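Local coordinates for protein leucine aminopeptidase 2, chloroplastic (Streptomyces sp. BC16019, PDB 5LHJ) that acts as an M17-family metalloaminopeptidase in bottromycin maturation, binding manganese and probably removing N-terminal residues from its peptide substrate, at residues R43-A48 with F58-G63; D182-P187 with A283-A288; I339-N344 with C434-G439; A407-C412 with A485-I490. One frame throughout, in Å; residues are numbered along the deposited sequence.

Contact 1: residues R43-A48 with F58-G63; sequences RHTGAA and FVARPG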
loop_
_atom_site.group_PDB
_atom_site.type_symbol
_atom_site.label_atom_id
_atom_site.label_comp_id
_atom_site.label_asym_id
_atom_site.label_seq_id
_atom_site.Cartn_x
_atom_site.Cartn_y
_atom_site.Cartn_z
ATOM N N ARG A 43 23.248 46.392 3.894
ATOM C CA ARG A 43 22.590 47.416 3.094
ATOM C C ARG A 43 21.079 47.238 3.133
ATOM O O ARG A 43 20.576 46.216 2.691
ATOM C CB ARG A 43 23.064 47.323 1.642
ATOM C CG ARG A 43 24.560 47.511 1.437
ATOM C CD ARG A 43 24.942 48.937 1.764
ATOM N NE ARG A 43 26.334 49.240 1.467
ATOM C CZ ARG A 43 26.868 50.464 1.565
ATOM N NH1 ARG A 43 26.129 51.520 1.942
ATOM N NH2 ARG A 43 28.152 50.647 1.266
ATOM N N HIS A 44 20.364 48.230 3.660
ATOM C CA HIS A 44 18.908 48.273 3.537
ATOM C C HIS A 44 18.536 48.797 2.165
ATOM O O HIS A 44 19.351 49.411 1.482
ATOM C CB HIS A 44 18.268 49.143 4.630
ATOM C CG HIS A 44 18.279 48.511 5.989
ATOM N ND1 HIS A 44 17.535 47.390 6.289
ATOM C CD2 HIS A 44 18.949 48.832 7.122
ATOM C CE1 HIS A 44 17.741 47.051 7.551
ATOM N NE2 HIS A 44 18.590 47.916 8.082
ATOM N N THR A 45 17.290 48.562 1.765
ATOM C CA THR A 45 16.832 48.977 0.443
ATOM C C THR A 45 16.985 50.494 0.371
ATOM O O THR A 45 16.718 51.194 1.350
ATOM C CB THR A 45 15.368 48.573 0.190
ATOM O OG1 THR A 45 14.537 49.173 1.178
ATOM C CG2 THR A 45 15.181 47.054 0.241
ATOM N N GLY A 46 17.491 50.978 -0.759
ATOM C CA GLY A 46 17.750 52.404 -0.963
ATOM C C GLY A 46 19.151 52.889 -0.622
ATOM O O GLY A 46 19.504 54.010 -0.988
ATOM N N ALA A 47 19.949 52.070 0.071
ATOM C CA ALA A 47 21.307 52.458 0.487
ATOM C C ALA A 47 22.262 52.419 -0.701
ATOM O O ALA A 47 22.091 51.609 -1.611
ATOM C CB ALA A 47 21.809 51.552 1.603
ATOM N N ALA A 48 23.259 53.303 -0.697
ATOM C CA ALA A 48 24.162 53.447 -1.841
ATOM C C ALA A 48 25.139 52.277 -1.929
ATOM O O ALA A 48 25.738 51.889 -0.932
ATOM C CB ALA A 48 24.926 54.759 -1.759
ATOM N N PHE A 58 22.400 43.984 -7.513
ATOM C CA PHE A 58 22.192 44.134 -6.079
ATOM C C PHE A 58 21.040 45.101 -5.847
ATOM O O PHE A 58 21.109 46.253 -6.290
ATOM C CB PHE A 58 23.437 44.652 -5.357
ATOM C CG PHE A 58 23.279 44.677 -3.855
ATOM C CD1 PHE A 58 23.423 43.504 -3.115
ATOM C CD2 PHE A 58 22.950 45.855 -3.189
ATOM C CE1 PHE A 58 23.255 43.509 -1.737
ATOM C CE2 PHE A 58 22.778 45.865 -1.807
ATOM C CZ PHE A 58 22.936 44.690 -1.084
ATOM N N VAL A 59 19.991 44.624 -5.170
ATOM C CA VAL A 59 18.837 45.451 -4.794
ATOM C C VAL A 59 18.488 45.316 -3.294
ATOM O O VAL A 59 17.361 45.627 -2.872
ATOM C CB VAL A 59 17.609 45.150 -5.687
ATOM C CG1 VAL A 59 17.899 45.500 -7.145
ATOM C CG2 VAL A 59 17.171 43.695 -5.561
ATOM N N ALA A 60 19.468 44.873 -2.499
ATOM C CA ALA A 60 19.329 44.707 -1.061
ATOM C C ALA A 60 18.207 43.761 -0.606
ATOM O O ALA A 60 17.640 43.966 0.465
ATOM C CB ALA A 60 19.196 46.066 -0.394
ATOM N N ARG A 61 17.915 42.713 -1.383
ATOM C CA ARG A 61 16.984 41.661 -0.927
ATOM C C ARG A 61 17.606 40.967 0.283
ATOM O O ARG A 61 18.804 40.734 0.282
ATOM C CB ARG A 61 16.717 40.604 -2.003
ATOM C CG ARG A 61 15.953 41.093 -3.216
ATOM C CD ARG A 61 15.540 39.961 -4.170
ATOM N NE ARG A 61 16.652 39.492 -5.017
ATOM C CZ ARG A 61 17.500 38.501 -4.714
ATOM N NH1 ARG A 61 17.400 37.813 -3.574
ATOM N NH2 ARG A 61 18.468 38.185 -5.569
ATOM N N PRO A 62 16.807 40.631 1.315
ATOM C CA PRO A 62 17.390 39.982 2.504
ATOM C C PRO A 62 18.226 38.751 2.174
ATOM O O PRO A 62 17.756 37.857 1.481
ATOM C CB PRO A 62 16.156 39.599 3.326
ATOM C CG PRO A 62 15.178 40.663 2.981
ATOM C CD PRO A 62 15.371 40.899 1.509
ATOM N N GLY A 63 19.477 38.744 2.620
ATOM C CA GLY A 63 20.395 37.643 2.318
ATOM C C GLY A 63 21.026 37.602 0.923
ATOM O O GLY A 63 21.831 36.707 0.659
#
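Arg43 and Phe58 touch where strand 38-43, in the middle of the N-terminal domain's macro-like sheet, gives way to a type II beta turn from His44 to Ala47. The loop 58-63, coming from helix 51-55 and heading for strand 65-69, passes beside this turn. CB of Arg43 sits at the edge of the Phe58 ring, near its plane, 3.8 Å from CE2, and the two side chains cross at about a right angle. A bend at chi2 (-67°) then carries CD of Arg43 away from the ring; further out, NE makes a weak hydrogen bond to Asn79. The carbonyl of Arg43 faces the other loop, its O lying 3.4 Å from Ala60 CB. Ala60 has a left-handed backbone conformation (phi 58°), and its methyl group points at the turn. At His44 the side chain leaves the contact and bonds through ND1 to Gly83 O, while the backbone C of His44 rests 3.8 Å from the same Ala60 CB. Thr45 completes the seat of that methyl with its backbone N, and its CG2 reaches over to Ala60 O at 4.0 Å. No hydrogen bond runs directly between the loops; Gly83 joins them instead, with backbone bonds to both Thr45 and Ala60. Gly46 follows at the third position of the turn, where phi of 93° would press a side chain against the preceding carbonyl oxygen. The turn closes at Ala47, whose N donates to His44 O over 3.1 Å.

Contact 2: residues D182-P187 with A283-A288; sequences DLVNCP and ADMGGA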
loop_
_atom_site.group_PDB
_atom_site.type_symbol
_atom_site.label_atom_id
_atom_site.label_comp_id
_atom_site.label_asym_id
_atom_site.label_seq_id
_atom_site.Cartn_x
_atom_site.Cartn_y
_atom_site.Cartn_z
ATOM N N ASP A 182 25.581 18.618 16.381
ATOM C CA ASP A 182 26.574 17.540 16.356
ATOM C C ASP A 182 26.029 16.236 16.956
ATOM O O ASP A 182 26.241 15.149 16.400
ATOM C CB ASP A 182 27.836 17.949 17.127
ATOM C CG ASP A 182 28.706 18.951 16.390
ATOM O OD1 ASP A 182 28.518 19.226 15.175
ATOM O OD2 ASP A 182 29.647 19.456 17.072
ATOM N N LEU A 183 25.324 16.333 18.084
ATOM C CA LEU A 183 24.782 15.158 18.745
ATOM C C LEU A 183 23.733 14.465 17.864
ATOM O O LEU A 183 23.731 13.239 17.730
ATOM C CB LEU A 183 24.185 15.522 20.111
ATOM C CG LEU A 183 25.176 15.973 21.180
ATOM C CD1 LEU A 183 24.423 16.621 22.327
ATOM C CD2 LEU A 183 26.042 14.805 21.661
ATOM N N VAL A 184 22.872 15.260 17.234
ATOM C CA VAL A 184 21.825 14.710 16.358
ATOM C C VAL A 184 22.439 14.087 15.108
ATOM O O VAL A 184 22.052 12.977 14.719
ATOM C CB VAL A 184 20.770 15.782 15.988
ATOM C CG1 VAL A 184 19.815 15.295 14.899
ATOM C CG2 VAL A 184 20.014 16.198 17.237
ATOM N N ASN A 185 23.403 14.772 14.505
ATOM C CA ASN A 185 24.091 14.270 13.310
ATOM C C ASN A 185 24.928 13.016 13.537
ATOM O O ASN A 185 25.141 12.240 12.599
ATOM C CB ASN A 185 24.963 15.359 12.686
ATOM C CG ASN A 185 24.155 16.381 11.903
ATOM O OD1 ASN A 185 23.122 16.048 11.308
ATOM N ND2 ASN A 185 24.606 17.624 11.901
ATOM N N CYS A 186 25.390 12.810 14.770
ATOM C CA CYS A 186 26.260 11.675 15.082
ATOM C C CYS A 186 25.560 10.360 14.741
ATOM O O CYS A 186 24.430 10.152 15.164
ATOM C CB CYS A 186 26.653 11.689 16.564
ATOM S SG CYS A 186 28.028 10.587 16.907
ATOM N N PRO A 187 26.223 9.475 13.975
ATOM C CA PRO A 187 25.644 8.138 13.743
ATOM C C PRO A 187 25.251 7.427 15.031
ATOM O O PRO A 187 25.995 7.508 16.020
ATOM C CB PRO A 187 26.781 7.386 13.066
ATOM C CG PRO A 187 27.602 8.423 12.412
ATOM C CD PRO A 187 27.505 9.644 13.283
ATOM N N ALA A 283 17.683 10.607 14.888
ATOM C CA ALA A 283 17.311 11.989 15.294
ATOM C C ALA A 283 16.253 12.078 16.416
ATOM O O ALA A 283 15.819 13.173 16.847
ATOM C CB ALA A 283 16.814 12.739 14.089
ATOM N N ASP A 284 15.846 10.926 16.918
ATOM C CA ASP A 284 14.866 10.888 17.979
ATOM C C ASP A 284 15.451 11.143 19.381
ATOM O O ASP A 284 14.773 10.936 20.376
ATOM C CB ASP A 284 14.023 9.612 17.894
ATOM C CG ASP A 284 12.739 9.837 17.101
ATOM O OD1 ASP A 284 11.952 10.734 17.490
ATOM O OD2 ASP A 284 12.516 9.149 16.085
ATOM N N MET A 285 16.686 11.636 19.428
ATOM C CA MET A 285 17.295 12.149 20.679
ATOM C C MET A 285 17.468 13.677 20.602
ATOM O O MET A 285 18.194 14.268 21.412
ATOM C CB MET A 285 18.614 11.421 20.978
ATOM C CG MET A 285 19.526 11.136 19.787
ATOM S SD MET A 285 19.951 12.539 18.752
ATOM C CE MET A 285 21.037 13.444 19.854
ATOM N N GLY A 286 16.755 14.324 19.667
ATOM C CA GLY A 286 16.824 15.780 19.489
ATOM C C GLY A 286 16.385 16.566 20.720
ATOM O O GLY A 286 16.913 17.655 20.985
ATOM N N GLY A 287 15.443 16.024 21.479
ATOM C CA GLY A 287 14.989 16.664 22.720
ATOM C C GLY A 287 16.055 16.648 23.812
ATOM O O GLY A 287 16.331 17.683 24.450
ATOM N N ALA A 288 16.655 15.481 24.019
ATOM C CA ALA A 288 17.793 15.344 24.938
ATOM C C ALA A 288 18.961 16.229 24.499
ATOM O O ALA A 288 19.605 16.872 25.345
ATOM C CB ALA A 288 18.235 13.891 25.039
#
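Ala283 meets Val184 where the last turn of helix 164-185 packs against the start of helix 286-301 in the catalytic domain. A type I beta turn from Ala283 to Gly286 leads into the second helix. CB of Ala283 lies 4.0 Å from Val184 CG1, and Tyr468 lies against both residues. Asp284 points away from the packing, toward the metal site; it is a manganese ligand, although no metal is bound to this chain, and its OD1 pairs with Lys261 NZ and Thr373 OG1. Met285, at the N-cap position, carries much of the contact. Its CG stands between the backbone N and the carbonyl carbon (chi1 40°), and further bends at chi2 and chi3 fold the thioether onto the neighbouring helix. SD rests 3.7 Å from Val184 CA, while the methyl CE packs 3.8 Å from Leu183 CB and comes within 3.4 Å of Leu183 O. The same CE touches Val184 CG2 at 3.9 Å, so it is held against two successive residues of the helix. An alanine in place of Val184 would probably open a gap between the end of helix 164-185 and the turn at Ala283, and leave the Met285 methyl less confined. Gly286, the first helical residue, offers its bare CA to Val184 CG2 at 3.9 Å.

Contact 3: residues I339-N344 with C434-G439; sequences ITHTDN and CSHRHG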
loop_
_atom_site.group_PDB
_atom_site.type_symbol
_atom_site.label_atom_id
_atom_site.label_comp_id
_atom_site.label_asym_id
_atom_site.label_seq_id
_atom_site.Cartn_x
_atom_site.Cartn_y
_atom_site.Cartn_z
ATOM N N ILE A 339 0.740 -1.165 25.929
ATOM C CA ILE A 339 1.499 -0.915 24.704
ATOM C C ILE A 339 0.691 -1.414 23.519
ATOM O O ILE A 339 0.663 -2.616 23.217
ATOM C CB ILE A 339 2.906 -1.577 24.723
ATOM C CG1 ILE A 339 3.695 -1.166 25.976
ATOM C CG2 ILE A 339 3.683 -1.233 23.439
ATOM C CD1 ILE A 339 3.904 0.325 26.159
ATOM N N THR A 340 0.003 -0.502 22.846
ATOM C CA THR A 340 -0.762 -0.868 21.658
ATOM C C THR A 340 0.007 -0.657 20.347
ATOM O O THR A 340 -0.422 -1.150 19.303
ATOM C CB THR A 340 -2.091 -0.107 21.626
ATOM O OG1 THR A 340 -1.833 1.291 21.713
ATOM C CG2 THR A 340 -2.980 -0.531 22.821
ATOM N N HIS A 341 1.120 0.080 20.386
ATOM C CA HIS A 341 1.986 0.256 19.215
ATOM C C HIS A 341 3.385 0.565 19.740
ATOM O O HIS A 341 3.551 1.535 20.480
ATOM C CB HIS A 341 1.444 1.400 18.311
ATOM C CG HIS A 341 1.965 1.372 16.907
ATOM N ND1 HIS A 341 3.304 1.470 16.616
ATOM C CD2 HIS A 341 1.335 1.259 15.712
ATOM C CE1 HIS A 341 3.486 1.414 15.307
ATOM N NE2 HIS A 341 2.305 1.270 14.735
ATOM N N THR A 342 4.379 -0.247 19.367
ATOM C CA THR A 342 5.745 -0.077 19.882
ATOM C C THR A 342 6.488 1.155 19.329
ATOM O O THR A 342 7.525 1.531 19.862
ATOM C CB THR A 342 6.620 -1.333 19.666
ATOM O OG1 THR A 342 6.838 -1.539 18.266
ATOM C CG2 THR A 342 5.974 -2.559 20.297
ATOM N N ASP A 343 5.986 1.755 18.254
ATOM C CA ASP A 343 6.532 3.015 17.723
ATOM C C ASP A 343 6.148 4.273 18.534
ATOM O O ASP A 343 6.761 5.327 18.336
ATOM C CB ASP A 343 6.156 3.196 16.251
ATOM C CG ASP A 343 6.978 4.273 15.543
ATOM O OD1 ASP A 343 8.188 4.430 15.823
ATOM O OD2 ASP A 343 6.405 4.974 14.675
ATOM N N ASN A 344 5.186 4.180 19.460
ATOM C CA ASN A 344 4.886 5.299 20.373
ATOM C C ASN A 344 5.604 5.088 21.713
ATOM O O ASN A 344 5.002 5.145 22.794
ATOM C CB ASN A 344 3.380 5.491 20.566
ATOM C CG ASN A 344 2.720 6.227 19.403
ATOM O OD1 ASN A 344 3.383 6.635 18.435
ATOM N ND2 ASN A 344 1.408 6.414 19.500
ATOM N N CYS A 434 -1.268 4.343 22.215
ATOM C CA CYS A 434 -1.671 4.619 20.833
ATOM C C CYS A 434 -3.137 4.285 20.633
ATOM O O CYS A 434 -3.565 3.155 20.925
ATOM C CB CYS A 434 -0.835 3.789 19.866
ATOM S SG CYS A 434 -1.171 4.098 18.112
ATOM N N SER A 435 -3.907 5.254 20.146
ATOM C CA SER A 435 -5.343 5.049 19.887
ATOM C C SER A 435 -5.647 4.507 18.502
ATOM O O SER A 435 -6.791 4.091 18.238
ATOM C CB SER A 435 -6.101 6.369 20.040
ATOM O OG SER A 435 -5.705 7.271 19.032
ATOM N N HIS A 436 -4.668 4.574 17.599
ATOM C CA HIS A 436 -4.869 4.304 16.179
ATOM C C HIS A 436 -5.921 5.224 15.553
ATOM O O HIS A 436 -6.498 4.886 14.519
ATOM C CB HIS A 436 -5.232 2.829 15.916
ATOM C CG HIS A 436 -4.277 1.861 16.533
ATOM N ND1 HIS A 436 -4.551 1.192 17.704
ATOM C CD2 HIS A 436 -3.049 1.451 16.144
ATOM C CE1 HIS A 436 -3.532 0.412 18.014
ATOM N NE2 HIS A 436 -2.601 0.561 17.089
ATOM N N ARG A 437 -6.147 6.387 16.164
ATOM C CA ARG A 437 -7.097 7.364 15.653
ATOM C C ARG A 437 -6.361 8.672 15.407
ATOM O O ARG A 437 -5.254 8.888 15.906
ATOM C CB ARG A 437 -8.213 7.592 16.654
ATOM C CG ARG A 437 -9.191 6.432 16.757
ATOM C CD ARG A 437 -10.188 6.677 17.876
ATOM N NE ARG A 437 -11.513 6.148 17.568
ATOM C CZ ARG A 437 -12.623 6.405 18.271
ATOM N NH1 ARG A 437 -12.598 7.171 19.371
ATOM N NH2 ARG A 437 -13.781 5.877 17.877
ATOM N N HIS A 438 -7.001 9.552 14.656
ATOM C CA HIS A 438 -6.483 10.899 14.460
ATOM C C HIS A 438 -6.360 11.647 15.785
ATOM O O HIS A 438 -7.087 11.367 16.729
ATOM C CB HIS A 438 -7.405 11.701 13.552
ATOM C CG HIS A 438 -7.447 11.212 12.145
ATOM N ND1 HIS A 438 -6.311 11.053 11.382
ATOM C CD2 HIS A 438 -8.493 10.892 11.343
ATOM C CE1 HIS A 438 -6.655 10.643 10.170
ATOM N NE2 HIS A 438 -7.970 10.524 10.128
ATOM N N GLY A 439 -5.427 12.592 15.832
ATOM C CA GLY A 439 -5.196 13.435 17.016
ATOM C C GLY A 439 -4.057 12.993 17.920
ATOM O O GLY A 439 -3.993 13.416 19.089
#
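Cys434 packs its side chain against Thr340, His341 and Asn344. Its CB lies 3.3 Å from Thr340 OG1 and 3.6 Å from His341 CB, with Asn344 ND2 also close by. SG stands anti to the backbone N (chi1 -177°), which sets it 3.7 Å from Asn344 ND2 and 5.1 Å from the centroid of the His341 ring, approached obliquely. On its own loop the sulfur lies over one face of the His436 ring, toward the rim, and accepts a weak hydrogen bond from His436 N. The backbone of Cys434 is gripped as well: Thr340 OG1 donates to Cys434 O over 2.7 Å, in the carbonyl plane and on a lone pair. Beside this bond the edge of the His436 ring approaches Thr340 O, with NE2 at 3.5 Å. Asn344 ND2 bonds to Asn433 O, tying the two loops together once more. His341 begins a type I beta turn, and its ND1 accepts from Asp343 N over 3.2 Å in the ring plane. The turn carries the manganese ligand Asp343 and runs straight into Glu345, so this loop pair borders the two-metal site characteristic of M17 aminopeptidases, which binds manganese in this protein though no metal is bound to this chain.

Contact 4: residues A407-C412 with A485-I490; sequences AGESFC and AVRTLI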
loop_
_atom_site.group_PDB
_atom_site.type_symbol
_atom_site.label_atom_id
_atom_site.label_comp_id
_atom_site.label_asym_id
_atom_site.label_seq_id
_atom_site.Cartn_x
_atom_site.Cartn_y
_atom_site.Cartn_z
ATOM N N ALA A 407 14.289 34.181 19.700
ATOM C CA ALA A 407 15.244 33.218 19.163
ATOM C C ALA A 407 15.101 32.963 17.663
ATOM O O ALA A 407 15.992 32.370 17.070
ATOM C CB ALA A 407 15.130 31.908 19.928
ATOM N N GLY A 408 13.995 33.384 17.057
ATOM C CA GLY A 408 13.734 33.101 15.643
ATOM C C GLY A 408 13.339 31.649 15.367
ATOM O O GLY A 408 13.632 31.124 14.294
ATOM N N GLU A 409 12.679 31.005 16.328
ATOM C CA GLU A 409 12.205 29.624 16.169
ATOM C C GLU A 409 10.675 29.628 16.191
ATOM O O GLU A 409 10.057 30.336 16.992
ATOM C CB GLU A 409 12.769 28.721 17.261
ATOM C CG GLU A 409 14.290 28.704 17.247
ATOM C CD GLU A 409 14.919 27.601 18.087
ATOM O OE1 GLU A 409 14.721 27.577 19.324
ATOM O OE2 GLU A 409 15.671 26.774 17.506
ATOM N N SER A 410 10.075 28.849 15.305
ATOM C CA SER A 410 8.621 28.850 15.130
ATOM C C SER A 410 7.934 27.765 15.974
ATOM O O SER A 410 8.233 26.571 15.830
ATOM C CB SER A 410 8.298 28.658 13.649
ATOM O OG SER A 410 6.904 28.607 13.444
ATOM N N PHE A 411 7.020 28.200 16.846
ATOM C CA PHE A 411 6.149 27.321 17.623
ATOM C C PHE A 411 4.688 27.727 17.474
ATOM O O PHE A 411 4.383 28.900 17.295
ATOM C CB PHE A 411 6.504 27.384 19.109
ATOM C CG PHE A 411 7.651 26.515 19.491
ATOM C CD1 PHE A 411 8.945 27.007 19.446
ATOM C CD2 PHE A 411 7.439 25.197 19.895
ATOM C CE1 PHE A 411 10.015 26.199 19.809
ATOM C CE2 PHE A 411 8.509 24.388 20.254
ATOM C CZ PHE A 411 9.791 24.891 20.212
ATOM N N CYS A 412 3.809 26.737 17.570
ATOM C CA CYS A 412 2.371 26.932 17.605
ATOM C C CYS A 412 1.843 26.268 18.867
ATOM O O CYS A 412 2.100 25.088 19.079
ATOM C CB CYS A 412 1.718 26.272 16.393
ATOM S SG CYS A 412 -0.079 26.461 16.391
ATOM N N ALA A 485 15.175 24.339 19.201
ATOM C CA ALA A 485 14.697 24.543 20.577
ATOM C C ALA A 485 15.775 24.920 21.595
ATOM O O ALA A 485 15.445 25.381 22.687
ATOM C CB ALA A 485 13.857 23.372 21.086
ATOM N N VAL A 486 17.060 24.769 21.245
ATOM C CA VAL A 486 18.134 25.199 22.149
ATOM C C VAL A 486 17.987 26.684 22.492
ATOM O O VAL A 486 17.956 27.063 23.666
ATOM C CB VAL A 486 19.545 24.920 21.575
ATOM C CG1 VAL A 486 20.625 25.550 22.448
ATOM C CG2 VAL A 486 19.790 23.416 21.467
ATOM N N ARG A 487 17.860 27.511 21.472
ATOM C CA ARG A 487 17.795 28.941 21.704
ATOM C C ARG A 487 16.465 29.390 22.329
ATOM O O ARG A 487 16.458 30.298 23.168
ATOM C CB ARG A 487 18.155 29.703 20.435
ATOM C CG ARG A 487 19.665 29.664 20.223
ATOM C CD ARG A 487 20.089 30.284 18.914
ATOM N NE ARG A 487 19.679 29.368 17.869
ATOM C CZ ARG A 487 18.920 29.640 16.819
ATOM N NH1 ARG A 487 18.513 30.872 16.530
ATOM N NH2 ARG A 487 18.626 28.643 15.997
ATOM N N THR A 488 15.362 28.729 21.983
ATOM C CA THR A 488 14.094 28.952 22.695
ATOM C C THR A 488 14.218 28.630 24.195
ATOM O O THR A 488 13.773 29.410 25.034
ATOM C CB THR A 488 12.923 28.168 22.062
ATOM O OG1 THR A 488 12.706 28.648 20.732
ATOM C CG2 THR A 488 11.640 28.337 22.862
ATOM N N LEU A 489 14.832 27.501 24.525
ATOM C CA LEU A 489 15.032 27.123 25.922
ATOM C C LEU A 489 15.875 28.160 26.661
ATOM O O LEU A 489 15.527 28.569 27.764
ATOM C CB LEU A 489 15.686 25.752 26.059
ATOM C CG LEU A 489 14.832 24.516 25.763
ATOM C CD1 LEU A 489 15.740 23.303 25.856
ATOM C CD2 LEU A 489 13.629 24.374 26.687
ATOM N N ILE A 490 16.976 28.583 26.048
ATOM C CA ILE A 490 17.835 29.592 26.672
ATOM C C ILE A 490 17.069 30.896 26.913
ATOM O O ILE A 490 17.131 31.449 28.010
ATOM C CB ILE A 490 19.117 29.857 25.851
ATOM C CG1 ILE A 490 20.016 28.613 25.859
ATOM C CG2 ILE A 490 19.886 31.058 26.411
ATOM C CD1 ILE A 490 21.166 28.681 24.875
HETATM O O HOH W 1 18.125 26.644 18.628
#
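The N-terminus of helix 486-498 is met by Glu409, which follows the Schellman motif that ends helix 394-407 at Gly408. Glu409 CG is anti to the carbonyl carbon (chi1 -59°) and the chain beyond is extended, bringing the carboxylate to the first helical turn. OE1 accepts two bonds on its anti side, from Thr488 OG1 at 2.7 Å and from Thr488 N at 3.0 Å. OE2 takes Ala485 N on its syn side, 3.0 Å away, and also a bond from a water that in turn accepts from Arg487 N. The Arg487 guanidinium adds a long salt bridge, NH2 to Glu409 OE2 at 3.8 Å, with the oxygen well out of its plane. Replacing Glu409 by alanine would probably leave the N-H groups of Ala485 and Thr488 and the Thr488 hydroxyl without this acceptor, and take one carboxylate from beside Arg487. Packing flanks this network: Ala407 CB lies 3.8 Å from Arg487 CB, and the Phe411 ring turns its edge to Thr488 OG1, 3.8 Å from CE1, and to Ala485 CB. This is a buried carboxylate capping a helix N-terminus, its charge probably eased by the helix dipole; it joins the link between helix 394-407 and strand 410-413 to helix 486-498 in the catalytic-domain core.

Overall arrangement
Contact 1 belongs to the N-terminal domain, whereas contacts 2, 3 and 4 all lie in the catalytic domain. The centres of contacts 1 and 3 are 51 Å apart, on opposite sides of the chain's centre. Contacts 2 and 3 flank the two-manganese site, one supplying Asp284 and the other Asp343; their nearest atoms are about 6 Å apart without touching. The nearest atoms of contacts 4 and 2 are also about 6 Å apart, and Val486 of segment 485-490 packs on both helices that contact 2 joins. The Ala485 side chain of contact 4 is still about 12 Å from that of the metal ligand Lys261. Contacts 3 and 4 alternate along the chain, and both touch the third subunit.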